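Local coordinates for 16S rRNA processing protein (Pseudomonas aeruginosa, PDB 2F1L) that probably serves as an accessory factor in the last steps of 30S ribosomal subunit assembly and is needed for efficient processing of 16S rRNA, at residues S28-R33 / R71-V76; K82-R87 / R91-Y96; C168-D173 / E178-W183; L67-L72 / A78-G83. One frame throughout, in Å; residues are numbered along the deposited sequence.

Contacts 1, 4 and 2 gather in the N-terminal RimM domain, whereas contact 3 belongs to the PRC barrel domain that follows it. Contacts 1 and 4 have centres about 9 Å apart and share Arg71 and Leu72 of strand 61-73. Contact 2 takes over at Lys82 and Gly83, where the hairpin of contact 4 runs out, its centre about 10 Å from that of contact 4. Contact 3 comes last along the chain, about 19 Å from contact 1 between centres. The two domains nonetheless meet: Lys75 in the hairpin turn of contact 1 makes a salt bridge to Asp182 of contact 3, and Leu72 packs on Leu170, so the end of this hairpin touches the PRC barrel domain.

Contact 1: residues S28-R33 / R71-V76; sequences SVYGIR and RLHGKV
The imidazole of His73 is covered on both faces: the hydroxyl of Tyr30 sits over the ring centre on one side, and the guanidinium of Arg71 lies off-centre on the other. The Tyr30 and His73 rings form an offset stack, centroids 4.4 Å apart and planes inclined by 23°, which joins strand 29-30 to the end of the hairpin of strands 61-73 and 76-81 in the antiparallel sheet of the N-terminal RimM domain. The displacement brings the phenol end of the tyrosine over the imidazole, with Tyr30 OH 3.1 Å from His73 CE1 and Tyr30 CZ 3.4 Å from His73 NE2. With CG anti to the backbone N (chi1 -174°), Tyr30 extends across a wide gap, since the nearest CA atoms, those of Tyr30 and His73, remain 10.2 Å apart. Ala78 of strand 76-81 touches both rings.

His73 also begins a type II' turn ending at Val76, and its N donates to Val76 O at 2.8 Å. Beyond this surface contact, Lys75 in the turn forms a salt bridge with Asp182, and Phe187 of the second subunit packs on Lys75 and Val76. The guanidinium on the far side of the imidazole is itself fixed in rotation by the backbone: Arg71 NE and Arg71 NH2 both donate to Leu72 O, at 3.0 and 2.9 Å, with that oxygen almost in the guanidinium plane.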
loop_
_atom_site.group_PDB
_atom_site.type_symbol
_atom_site.label_atom_id
_atom_site.label_comp_id
_atom_site.label_asym_id
_atom_site.label_seq_id
_atom_site.Cartn_x
_atom_site.Cartn_y
_atom_site.Cartn_z
ATOM N N SER A 28 9.647 -19.433 3.160
ATOM C CA SER A 28 9.291 -20.808 3.357
ATOM C C SER A 28 9.553 -21.557 2.065
ATOM O O SER A 28 10.150 -21.012 1.143
ATOM C CB SER A 28 7.782 -20.860 3.650
ATOM O OG SER A 28 7.396 -22.176 3.987
ATOM N N VAL A 29 9.036 -22.777 1.973
ATOM C CA VAL A 29 9.162 -23.555 0.771
ATOM C C VAL A 29 7.818 -23.600 0.132
ATOM O O VAL A 29 6.872 -23.312 0.774
ATOM C CB VAL A 29 9.670 -24.970 1.036
ATOM C CG1 VAL A 29 11.128 -24.907 1.558
ATOM C CG2 VAL A 29 8.748 -25.708 1.996
ATOM N N TYR A 30 7.756 -23.916 -1.161
ATOM C CA TYR A 30 6.492 -24.095 -1.846
ATOM C C TYR A 30 6.603 -25.373 -2.626
ATOM O O TYR A 30 7.441 -25.496 -3.517
ATOM C CB TYR A 30 6.244 -22.934 -2.789
ATOM C CG TYR A 30 4.891 -22.990 -3.405
ATOM C CD1 TYR A 30 3.803 -22.509 -2.727
ATOM C CD2 TYR A 30 4.696 -23.540 -4.666
ATOM C CE1 TYR A 30 2.540 -22.572 -3.266
ATOM C CE2 TYR A 30 3.423 -23.623 -5.219
ATOM C CZ TYR A 30 2.347 -23.137 -4.502
ATOM O OH TYR A 30 1.061 -23.177 -5.015
ATOM N N GLY A 31 5.768 -26.337 -2.278
ATOM C CA GLY A 31 5.780 -27.615 -2.989
ATOM C C GLY A 31 7.008 -28.419 -2.621
ATOM O O GLY A 31 7.737 -28.095 -1.689
ATOM N N ILE A 32 7.253 -29.472 -3.367
ATOM C CA ILE A 32 8.246 -30.438 -2.963
ATOM C C ILE A 32 9.350 -30.606 -4.000
ATOM O O ILE A 32 10.158 -31.511 -3.897
ATOM C CB ILE A 32 7.570 -31.818 -2.713
ATOM C CG1 ILE A 32 7.057 -32.398 -4.009
ATOM C CG2 ILE A 32 6.415 -31.723 -1.702
ATOM C CD1 ILE A 32 6.838 -33.839 -3.896
ATOM N N ARG A 33 9.360 -29.758 -5.011
ATOM C CA ARG A 33 10.313 -29.877 -6.097
ATOM C C ARG A 33 11.380 -28.771 -6.013
ATOM O O ARG A 33 12.163 -28.559 -6.958
ATOM C CB ARG A 33 9.549 -29.848 -7.421
ATOM C CG ARG A 33 8.631 -31.087 -7.586
ATOM C CD ARG A 33 7.850 -31.053 -8.914
ATOM N NE ARG A 33 7.103 -32.283 -9.227
ATOM C CZ ARG A 33 7.634 -33.516 -9.367
ATOM N NH1 ARG A 33 8.935 -33.753 -9.194
ATOM N NH2 ARG A 33 6.848 -34.554 -9.653
ATOM N N ARG A 71 5.958 -17.315 -10.205
ATOM C CA ARG A 71 4.599 -16.834 -10.363
ATOM C C ARG A 71 4.016 -16.472 -9.017
ATOM O O ARG A 71 4.532 -16.903 -7.967
ATOM C CB ARG A 71 3.730 -17.886 -11.020
ATOM C CG ARG A 71 3.747 -19.236 -10.316
ATOM C CD ARG A 71 2.535 -20.095 -10.688
ATOM N NE ARG A 71 1.343 -19.472 -10.140
ATOM C CZ ARG A 71 0.091 -19.818 -10.411
ATOM N NH1 ARG A 71 -0.211 -20.855 -11.203
ATOM N NH2 ARG A 71 -0.884 -19.103 -9.857
ATOM N N LEU A 72 2.956 -15.662 -9.067
ATOM C CA LEU A 72 2.166 -15.335 -7.903
ATOM C C LEU A 72 1.157 -16.462 -7.598
ATOM O O LEU A 72 0.587 -17.074 -8.493
ATOM C CB LEU A 72 1.355 -14.069 -8.143
ATOM C CG LEU A 72 1.964 -12.731 -8.537
ATOM C CD1 LEU A 72 0.869 -11.670 -8.504
ATOM C CD2 LEU A 72 3.057 -12.345 -7.617
ATOM N N HIS A 73 0.961 -16.697 -6.317
ATOM C CA HIS A 73 -0.141 -17.470 -5.794
ATOM C C HIS A 73 -0.866 -16.560 -4.786
ATOM O O HIS A 73 -0.464 -16.432 -3.652
ATOM C CB HIS A 73 0.373 -18.731 -5.108
ATOM C CG HIS A 73 0.959 -19.742 -6.045
ATOM N ND1 HIS A 73 0.180 -20.574 -6.831
ATOM C CD2 HIS A 73 2.248 -20.103 -6.278
ATOM C CE1 HIS A 73 0.964 -21.389 -7.526
ATOM N NE2 HIS A 73 2.223 -21.125 -7.214
ATOM N N GLY A 74 -1.907 -15.876 -5.217
ATOM C CA GLY A 74 -2.546 -14.883 -4.381
ATOM C C GLY A 74 -1.646 -13.682 -4.322
ATOM O O GLY A 74 -1.332 -13.080 -5.365
ATOM N N LYS A 75 -1.171 -13.378 -3.121
ATOM C CA LYS A 75 -0.279 -12.242 -2.950
ATOM C C LYS A 75 1.123 -12.672 -2.525
ATOM O O LYS A 75 1.942 -11.848 -2.257
ATOM C CB LYS A 75 -0.878 -11.260 -1.962
ATOM C CG LYS A 75 -2.199 -10.623 -2.437
ATOM C CD LYS A 75 -1.965 -9.545 -3.459
ATOM C CE LYS A 75 -1.582 -8.214 -2.822
ATOM N NZ LYS A 75 -2.703 -7.716 -1.938
ATOM N N VAL A 76 1.416 -13.962 -2.483
ATOM C CA VAL A 76 2.811 -14.391 -2.344
ATOM C C VAL A 76 3.303 -14.953 -3.643
ATOM O O VAL A 76 2.495 -15.261 -4.527
ATOM C CB VAL A 76 2.990 -15.503 -1.323
ATOM C CG1 VAL A 76 2.607 -15.004 0.092
ATOM C CG2 VAL A 76 2.175 -16.763 -1.722
#

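Contact 2: residues K82-R87 / R91-Y96; sequences KGLDDR and RTFTGY
The backbone of Arg87 reaches that of Arg91 through a single helical turn, Arg91 N donating to Arg87 O at 3.1 Å, after which a type I turn from Arg91 to Thr94 and a type II turn from Phe93 to Tyr96 lead the chain away. On the buried side, Leu84 and Phe93 approach from opposite directions. Leu84 CD2 stands over the centre of the Phe93 ring, 4.0 Å from the centroid and 11° off the ring normal, a CH-pi contact, while Leu84 CD1 touches Phe93 CE1 at 3.9 Å.

At the surface the side chains of Arg87 and Arg91 cross at a slant, guanidinium planes 82° apart, Arg91 NH1 coming to the edge of the Arg87 guanidinium. Arg87, extended from CG to NE with CG anti to the backbone N (chi1 -178°), carries NE to 3.3 Å from Arg91 NH1, both donors. Water 1 accepts from Arg87 NH2 at 2.9 Å and more weakly from Arg91 NH1. Arg87 NH1 bonds to Gly31 O, and Arg91 NE makes a salt bridge to Glu88 that probably offsets part of the repulsion. Asp86 is the N-cap, its OD2 accepting hydrogen bonds from the backbone N of Glu88 and of Glu89. The whole is a capped short helix, 87-91, inserted between strands 76-81 and 97-101.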
loop_
_atom_site.group_PDB
_atom_site.type_symbol
_atom_site.label_atom_id
_atom_site.label_comp_id
_atom_site.label_asym_id
_atom_site.label_seq_id
_atom_site.Cartn_x
_atom_site.Cartn_y
_atom_site.Cartn_z
ATOM N N LYS A 82 17.965 -21.651 -9.677
ATOM C CA LYS A 82 18.748 -22.575 -10.479
ATOM C C LYS A 82 19.464 -23.512 -9.542
ATOM O O LYS A 82 20.048 -23.077 -8.569
ATOM C CB LYS A 82 19.742 -21.851 -11.394
ATOM C CG LYS A 82 20.423 -22.799 -12.355
ATOM C CD LYS A 82 21.215 -22.094 -13.431
ATOM C CE LYS A 82 21.965 -23.121 -14.236
ATOM N NZ LYS A 82 23.151 -22.517 -14.893
ATOM N N GLY A 83 19.357 -24.805 -9.821
ATOM C CA GLY A 83 20.038 -25.837 -9.043
ATOM C C GLY A 83 19.486 -26.109 -7.653
ATOM O O GLY A 83 20.130 -26.800 -6.864
ATOM N N LEU A 84 18.305 -25.581 -7.353
ATOM C CA LEU A 84 17.611 -25.866 -6.090
ATOM C C LEU A 84 16.402 -26.735 -6.453
ATOM O O LEU A 84 15.349 -26.231 -6.852
ATOM C CB LEU A 84 17.206 -24.545 -5.402
ATOM C CG LEU A 84 16.476 -24.565 -4.071
ATOM C CD1 LEU A 84 17.282 -25.318 -3.061
ATOM C CD2 LEU A 84 16.246 -23.186 -3.559
ATOM N N ASP A 85 16.574 -28.050 -6.339
ATOM C CA ASP A 85 15.602 -29.014 -6.873
ATOM C C ASP A 85 14.911 -29.957 -5.896
ATOM O O ASP A 85 14.281 -30.908 -6.329
ATOM C CB ASP A 85 16.260 -29.810 -7.984
ATOM C CG ASP A 85 16.854 -28.915 -9.035
ATOM O OD1 ASP A 85 16.153 -28.009 -9.530
ATOM O OD2 ASP A 85 18.029 -29.101 -9.366
ATOM N N ASP A 86 14.996 -29.721 -4.590
ATOM C CA ASP A 86 14.039 -30.386 -3.666
ATOM C C ASP A 86 13.715 -29.572 -2.444
ATOM O O ASP A 86 14.443 -28.655 -2.048
ATOM C CB ASP A 86 14.554 -31.739 -3.207
ATOM C CG ASP A 86 15.719 -31.602 -2.305
ATOM O OD1 ASP A 86 16.782 -31.287 -2.834
ATOM O OD2 ASP A 86 15.556 -31.726 -1.083
ATOM N N ARG A 87 12.608 -29.954 -1.828
ATOM C CA ARG A 87 12.048 -29.196 -0.696
ATOM C C ARG A 87 13.025 -29.092 0.445
ATOM O O ARG A 87 13.043 -28.112 1.137
ATOM C CB ARG A 87 10.750 -29.852 -0.238
ATOM C CG ARG A 87 9.980 -29.168 0.912
ATOM C CD ARG A 87 8.865 -30.096 1.314
ATOM N NE ARG A 87 7.947 -29.568 2.314
ATOM C CZ ARG A 87 6.968 -28.716 2.052
ATOM N NH1 ARG A 87 6.757 -28.250 0.833
ATOM N NH2 ARG A 87 6.175 -28.345 3.015
ATOM N N ARG A 91 14.405 -25.534 2.255
ATOM C CA ARG A 91 14.127 -25.092 3.604
ATOM C C ARG A 91 15.256 -24.217 4.077
ATOM O O ARG A 91 15.025 -23.260 4.789
ATOM C CB ARG A 91 14.072 -26.262 4.569
ATOM C CG ARG A 91 12.808 -26.987 4.598
ATOM C CD ARG A 91 12.835 -28.133 5.664
ATOM N NE ARG A 91 11.999 -29.226 5.186
ATOM C CZ ARG A 91 10.676 -29.255 5.323
ATOM N NH1 ARG A 91 9.954 -30.287 4.825
ATOM N NH2 ARG A 91 10.068 -28.247 5.957
ATOM N N THR A 92 16.480 -24.566 3.697
ATOM C CA THR A 92 17.646 -23.850 4.159
ATOM C C THR A 92 17.750 -22.471 3.579
ATOM O O THR A 92 18.558 -21.715 4.038
ATOM C CB THR A 92 18.956 -24.605 3.843
ATOM O OG1 THR A 92 19.212 -24.548 2.453
ATOM C CG2 THR A 92 18.844 -26.072 4.251
ATOM N N PHE A 93 16.917 -22.120 2.603
ATOM C CA PHE A 93 16.868 -20.752 2.071
ATOM C C PHE A 93 15.973 -19.816 2.842
ATOM O O PHE A 93 15.979 -18.593 2.582
ATOM C CB PHE A 93 16.478 -20.776 0.595
ATOM C CG PHE A 93 17.614 -21.156 -0.267
ATOM C CD1 PHE A 93 18.153 -22.427 -0.175
ATOM C CD2 PHE A 93 18.246 -20.212 -1.064
ATOM C CE1 PHE A 93 19.268 -22.781 -0.920
ATOM C CE2 PHE A 93 19.369 -20.553 -1.831
ATOM C CZ PHE A 93 19.886 -21.834 -1.744
ATOM N N THR A 94 15.236 -20.366 3.813
ATOM C CA THR A 94 14.274 -19.569 4.582
ATOM C C THR A 94 14.983 -18.449 5.348
ATOM O O THR A 94 15.993 -18.677 5.946
ATOM C CB THR A 94 13.459 -20.483 5.534
ATOM O OG1 THR A 94 12.463 -21.204 4.772
ATOM C CG2 THR A 94 12.781 -19.688 6.640
ATOM N N GLY A 95 14.476 -17.222 5.295
ATOM C CA GLY A 95 15.072 -16.127 6.049
ATOM C C GLY A 95 16.054 -15.291 5.251
ATOM O O GLY A 95 16.588 -14.334 5.778
ATOM N N TYR A 96 16.300 -15.635 3.987
ATOM C CA TYR A 96 17.158 -14.816 3.119
ATOM C C TYR A 96 16.395 -13.653 2.525
ATOM O O TYR A 96 15.355 -13.819 1.892
ATOM C CB TYR A 96 17.692 -15.628 1.950
ATOM C CG TYR A 96 18.961 -16.383 2.249
ATOM C CD1 TYR A 96 20.112 -15.724 2.611
ATOM C CD2 TYR A 96 19.024 -17.753 2.118
ATOM C CE1 TYR A 96 21.277 -16.408 2.873
ATOM C CE2 TYR A 96 20.193 -18.440 2.384
ATOM C CZ TYR A 96 21.301 -17.762 2.759
ATOM O OH TYR A 96 22.450 -18.441 3.020
HETATM O O HOH W 1 6.799 -29.345 5.615
#

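Contact 3: residues C168-D173 / E178-W183; sequences CVLSID and EMRVDW
Arg180 O accepts two backbone protons from the facing strand, from Leu170 N at 2.8 Å and Ser171 N at 3.2 Å. Two consecutive residues thus face one, and the pairing shifts by a residue between Val169 and Ser171. On one side of this step, Asp182 N donates to Cys168 O at 2.8 Å in the carbonyl plane; on the other, Arg180 N donates to Ser171 O, and Asp173 and Glu178 exchange a reciprocal pair of backbone bonds. Cys168 O also receives a CA-H...O contact from Val181. Turned outward, the backbones of Val169 and Leu170 bond to Leu45 and Asp46, and those of Met179 and Val181 to strand 122-125, both reaching Ile124.

Four polar side chains find partners outside the two strands. Ser171 OG bonds to Asp46, Arg180 NH1 to Asp125 O and Asp173 OD1 to Ala176 N, whereas Asp182 OD2 is paired with Lys75 of the N-terminal domain.

On the face carrying Val169, Ile172, Met179 and Val181, packing is apolar. Met179, a selenomethionine, lies alongside Ile172; the bend at chi3 (-89°) carries its CE to 3.7 Å from Ile172 CD1, while SE meets Val169 CG1 at 4.1 Å. Cys168 SG approaches Trp183 CE3 obliquely at 3.9 Å. This is an antiparallel hairpin with a classic beta bulge in the sheet of the PRC barrel domain, with strand 178-181 bonded on its other side to strand 122-125.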
loop_
_atom_site.group_PDB
_atom_site.type_symbol
_atom_site.label_atom_id
_atom_site.label_comp_id
_atom_site.label_asym_id
_atom_site.label_seq_id
_atom_site.Cartn_x
_atom_site.Cartn_y
_atom_site.Cartn_z
ATOM N N CYS A 168 -1.490 -3.372 -3.992
ATOM C CA CYS A 168 -2.623 -3.134 -4.877
ATOM C C CYS A 168 -2.387 -3.551 -6.341
ATOM O O CYS A 168 -3.182 -4.309 -6.946
ATOM C CB CYS A 168 -3.013 -1.668 -4.851
ATOM S SG CYS A 168 -4.440 -1.344 -5.929
ATOM N N VAL A 169 -1.310 -3.034 -6.924
ATOM C CA VAL A 169 -1.022 -3.294 -8.345
ATOM C C VAL A 169 -0.249 -4.580 -8.438
ATOM O O VAL A 169 0.888 -4.647 -7.990
ATOM C CB VAL A 169 -0.200 -2.156 -8.997
ATOM C CG1 VAL A 169 0.127 -2.507 -10.477
ATOM C CG2 VAL A 169 -0.971 -0.876 -8.931
ATOM N N LEU A 170 -0.836 -5.602 -9.028
ATOM C CA LEU A 170 -0.137 -6.898 -9.093
ATOM C C LEU A 170 0.712 -7.061 -10.362
ATOM O O LEU A 170 1.800 -7.652 -10.315
ATOM C CB LEU A 170 -1.152 -8.047 -9.015
ATOM C CG LEU A 170 -2.133 -7.969 -7.845
ATOM C CD1 LEU A 170 -2.894 -9.223 -7.722
ATOM C CD2 LEU A 170 -1.377 -7.695 -6.562
ATOM N N SER A 171 0.177 -6.595 -11.490
ATOM C CA SER A 171 0.791 -6.840 -12.787
ATOM C C SER A 171 0.346 -5.730 -13.720
ATOM O O SER A 171 -0.805 -5.341 -13.698
ATOM C CB SER A 171 0.307 -8.179 -13.383
ATOM O OG SER A 171 0.526 -9.285 -12.517
ATOM N N ILE A 172 1.242 -5.240 -14.553
ATOM C CA ILE A 172 0.896 -4.225 -15.557
ATOM C C ILE A 172 1.359 -4.753 -16.895
ATOM O O ILE A 172 2.525 -5.060 -17.052
ATOM C CB ILE A 172 1.630 -2.898 -15.286
ATOM C CG1 ILE A 172 1.181 -2.332 -13.964
ATOM C CG2 ILE A 172 1.401 -1.915 -16.405
ATOM C CD1 ILE A 172 1.879 -0.996 -13.578
ATOM N N ASP A 173 0.465 -4.871 -17.860
ATOM C CA ASP A 173 0.893 -5.239 -19.206
ATOM C C ASP A 173 0.536 -4.100 -20.157
ATOM O O ASP A 173 -0.598 -3.956 -20.606
ATOM C CB ASP A 173 0.270 -6.574 -19.621
ATOM C CG ASP A 173 0.846 -7.098 -20.903
ATOM O OD1 ASP A 173 0.921 -6.328 -21.860
ATOM O OD2 ASP A 173 1.220 -8.284 -20.975
ATOM N N GLU A 178 -3.605 -3.696 -20.073
ATOM C CA GLU A 178 -4.273 -4.247 -18.921
ATOM C C GLU A 178 -3.451 -4.163 -17.663
ATOM O O GLU A 178 -2.250 -4.241 -17.687
ATOM C CB GLU A 178 -4.632 -5.705 -19.177
ATOM C CG GLU A 178 -5.893 -5.851 -20.005
ATOM C CD GLU A 178 -6.172 -7.295 -20.497
ATOM O OE1 GLU A 178 -5.307 -8.220 -20.340
ATOM O OE2 GLU A 178 -7.298 -7.480 -21.033
HETATM N N MSE A 179 -4.147 -4.036 -16.556
HETATM C CA MSE A 179 -3.539 -4.052 -15.255
HETATM C C MSE A 179 -4.347 -4.946 -14.322
HETATM O O MSE A 179 -5.591 -4.918 -14.318
HETATM C CB MSE A 179 -3.490 -2.659 -14.703
HETATM C CG MSE A 179 -2.815 -2.632 -13.403
HETATM SE SE MSE A 179 -3.103 -0.921 -12.458
HETATM C CE MSE A 179 -1.539 0.235 -13.142
ATOM N N ARG A 180 -3.645 -5.786 -13.561
ATOM C CA ARG A 180 -4.319 -6.640 -12.610
ATOM C C ARG A 180 -4.051 -6.060 -11.229
ATOM O O ARG A 180 -2.892 -5.765 -10.897
ATOM C CB ARG A 180 -3.814 -8.036 -12.710
ATOM C CG ARG A 180 -4.248 -8.941 -11.610
ATOM C CD ARG A 180 -5.665 -9.412 -11.760
ATOM N NE ARG A 180 -5.760 -10.466 -12.756
ATOM C CZ ARG A 180 -6.898 -10.999 -13.200
ATOM N NH1 ARG A 180 -8.058 -10.607 -12.717
ATOM N NH2 ARG A 180 -6.867 -11.942 -14.135
ATOM N N VAL A 181 -5.141 -5.910 -10.449
ATOM C CA VAL A 181 -5.107 -5.306 -9.128
ATOM C C VAL A 181 -5.815 -6.152 -8.126
ATOM O O VAL A 181 -6.636 -7.006 -8.478
ATOM C CB VAL A 181 -5.732 -3.908 -9.076
ATOM C CG1 VAL A 181 -5.018 -3.000 -10.079
ATOM C CG2 VAL A 181 -7.217 -3.968 -9.354
ATOM N N ASP A 182 -5.425 -5.948 -6.867
ATOM C CA ASP A 182 -6.120 -6.527 -5.752
ATOM C C ASP A 182 -6.763 -5.377 -5.052
ATOM O O ASP A 182 -6.076 -4.509 -4.512
ATOM C CB ASP A 182 -5.166 -7.264 -4.816
ATOM C CG ASP A 182 -5.889 -7.980 -3.704
ATOM O OD1 ASP A 182 -7.074 -8.343 -3.863
ATOM O OD2 ASP A 182 -5.235 -8.244 -2.687
ATOM N N TRP A 183 -8.075 -5.346 -5.140
ATOM C CA TRP A 183 -8.880 -4.241 -4.646
ATOM C C TRP A 183 -10.317 -4.708 -4.468
ATOM O O TRP A 183 -10.834 -5.456 -5.277
ATOM C CB TRP A 183 -8.833 -3.036 -5.598
ATOM C CG TRP A 183 -9.284 -1.771 -4.924
ATOM C CD1 TRP A 183 -10.459 -1.125 -5.105
ATOM C CD2 TRP A 183 -8.575 -1.044 -3.913
ATOM N NE1 TRP A 183 -10.515 -0.026 -4.294
ATOM C CE2 TRP A 183 -9.375 0.030 -3.541
ATOM C CE3 TRP A 183 -7.325 -1.201 -3.300
ATOM C CZ2 TRP A 183 -8.979 0.949 -2.598
ATOM C CZ3 TRP A 183 -6.930 -0.299 -2.381
ATOM C CH2 TRP A 183 -7.750 0.779 -2.031
#

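Contact 4: residues L67-L72 / A78-G83; sequences LVRGRL and AAKLKG
Val68 and Arg69 both face Lys80, one using its N-H and the other its carbonyl. Val68 N donates to Lys80 O, and Lys80 N to Arg69 O, each at 2.8 Å; farther along, Arg71 and Ala78 exchange another pair of backbone bonds. Between them Gly70 lies against Ala79, the two CA atoms only 4.3 Å apart, and Gly70 CA is 3.1 Å from Ala78 O.

The side chains follow this register. Arg69 and Lys80 run side by side in the same direction, with Arg69 NH1 4.0 Å from Lys80 CG. Arg69 CG sits between its own backbone N and carbonyl carbon (chi1 62°), which leaves it 4.0 Å from Lys80 CB. Val68 CG1 lies over the centre of one face of the Arg69 guanidinium, and its other branch, Val68 CG2, reaches Lys82 N at 3.6 Å. On the face opposite Arg69 and Lys80, Leu67 CD1 packs on Ala79 CB at 3.9 Å and near Leu81 CD2.

Around this first shell, Trp54 of strand 53-58 covers Leu67, Ala79 and Leu81. Lys80 NZ turns from Arg69 to a salt bridge with Asp85 and a bond to Leu84 O, which probably keeps the like charges apart. Ala79 also pairs with Val36, extending the sheet to strand 35-40. The arrangement is a beta hairpin with a classic bulge, within the antiparallel sheet of the N-terminal RimM domain.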
loop_
_atom_site.group_PDB
_atom_site.type_symbol
_atom_site.label_atom_id
_atom_site.label_comp_id
_atom_site.label_asym_id
_atom_site.label_seq_id
_atom_site.Cartn_x
_atom_site.Cartn_y
_atom_site.Cartn_z
ATOM N N LEU A 67 17.237 -16.738 -10.489
ATOM C CA LEU A 67 15.815 -17.006 -10.654
ATOM C C LEU A 67 15.596 -17.605 -12.022
ATOM O O LEU A 67 15.845 -16.956 -13.035
ATOM C CB LEU A 67 15.038 -15.684 -10.572
ATOM C CG LEU A 67 13.527 -15.798 -10.790
ATOM C CD1 LEU A 67 12.929 -16.544 -9.658
ATOM C CD2 LEU A 67 12.865 -14.433 -10.903
ATOM N N VAL A 68 15.114 -18.837 -12.058
ATOM C CA VAL A 68 14.770 -19.491 -13.313
ATOM C C VAL A 68 13.407 -19.023 -13.750
ATOM O O VAL A 68 13.256 -18.567 -14.831
ATOM C CB VAL A 68 14.725 -21.007 -13.165
ATOM C CG1 VAL A 68 14.223 -21.655 -14.472
ATOM C CG2 VAL A 68 16.117 -21.516 -12.784
ATOM N N ARG A 69 12.413 -19.124 -12.876
ATOM C CA ARG A 69 11.053 -18.699 -13.178
ATOM C C ARG A 69 10.283 -18.619 -11.887
ATOM O O ARG A 69 10.707 -19.147 -10.847
ATOM C CB ARG A 69 10.365 -19.718 -14.086
ATOM C CG ARG A 69 10.220 -21.111 -13.480
ATOM C CD ARG A 69 9.203 -21.979 -14.198
ATOM N NE ARG A 69 9.814 -22.727 -15.279
ATOM C CZ ARG A 69 10.573 -23.815 -15.123
ATOM N NH1 ARG A 69 10.830 -24.324 -13.895
ATOM N NH2 ARG A 69 11.075 -24.402 -16.217
ATOM N N GLY A 70 9.117 -17.999 -11.976
ATOM C CA GLY A 70 8.202 -17.897 -10.849
ATOM C C GLY A 70 6.800 -17.437 -11.226
ATOM O O GLY A 70 6.478 -17.227 -12.390
ATOM N N ARG A 71 5.958 -17.315 -10.205
ATOM C CA ARG A 71 4.599 -16.834 -10.363
ATOM C C ARG A 71 4.016 -16.472 -9.017
ATOM O O ARG A 71 4.532 -16.903 -7.967
ATOM C CB ARG A 71 3.730 -17.886 -11.020
ATOM C CG ARG A 71 3.747 -19.236 -10.316
ATOM C CD ARG A 71 2.535 -20.095 -10.688
ATOM N NE ARG A 71 1.343 -19.472 -10.140
ATOM C CZ ARG A 71 0.091 -19.818 -10.411
ATOM N NH1 ARG A 71 -0.211 -20.855 -11.203
ATOM N NH2 ARG A 71 -0.884 -19.103 -9.857
ATOM N N LEU A 72 2.956 -15.662 -9.067
ATOM C CA LEU A 72 2.166 -15.335 -7.903
ATOM C C LEU A 72 1.157 -16.462 -7.598
ATOM O O LEU A 72 0.587 -17.074 -8.493
ATOM C CB LEU A 72 1.355 -14.069 -8.143
ATOM C CG LEU A 72 1.964 -12.731 -8.537
ATOM C CD1 LEU A 72 0.869 -11.670 -8.504
ATOM C CD2 LEU A 72 3.057 -12.345 -7.617
ATOM N N ALA A 78 5.859 -17.887 -5.715
ATOM C CA ALA A 78 6.715 -19.087 -5.739
ATOM C C ALA A 78 7.801 -18.898 -6.792
ATOM O O ALA A 78 7.543 -18.469 -7.921
ATOM C CB ALA A 78 5.905 -20.351 -6.032
ATOM N N ALA A 79 9.014 -19.233 -6.409
ATOM C CA ALA A 79 10.176 -18.967 -7.219
ATOM C C ALA A 79 11.009 -20.232 -7.331
ATOM O O ALA A 79 11.181 -20.928 -6.339
ATOM C CB ALA A 79 10.982 -17.897 -6.572
ATOM N N LYS A 80 11.481 -20.514 -8.546
ATOM C CA LYS A 80 12.370 -21.623 -8.823
ATOM C C LYS A 80 13.754 -21.044 -9.033
ATOM O O LYS A 80 13.958 -20.247 -9.943
ATOM C CB LYS A 80 11.906 -22.397 -10.070
ATOM C CG LYS A 80 12.750 -23.654 -10.447
ATOM C CD LYS A 80 12.517 -24.837 -9.483
ATOM C CE LYS A 80 13.420 -26.070 -9.769
ATOM N NZ LYS A 80 14.826 -25.652 -9.936
ATOM N N LEU A 81 14.697 -21.441 -8.178
ATOM C CA LEU A 81 16.092 -21.001 -8.280
ATOM C C LEU A 81 16.958 -22.087 -8.920
ATOM O O LEU A 81 16.733 -23.289 -8.725
ATOM C CB LEU A 81 16.647 -20.629 -6.913
ATOM C CG LEU A 81 15.769 -19.692 -6.074
ATOM C CD1 LEU A 81 16.471 -19.412 -4.782
ATOM C CD2 LEU A 81 15.467 -18.409 -6.805
ATOM N N LYS A 82 17.965 -21.651 -9.677
ATOM C CA LYS A 82 18.748 -22.575 -10.479
ATOM C C LYS A 82 19.464 -23.512 -9.542
ATOM O O LYS A 82 20.048 -23.077 -8.569
ATOM C CB LYS A 82 19.742 -21.851 -11.394
ATOM C CG LYS A 82 20.423 -22.799 -12.355
ATOM C CD LYS A 82 21.215 -22.094 -13.431
ATOM C CE LYS A 82 21.965 -23.121 -14.236
ATOM N NZ LYS A 82 23.151 -22.517 -14.893
ATOM N N GLY A 83 19.357 -24.805 -9.821
ATOM C CA GLY A 83 20.038 -25.837 -9.043
ATOM C C GLY A 83 19.486 -26.109 -7.653
ATOM O O GLY A 83 20.130 -26.800 -6.864
#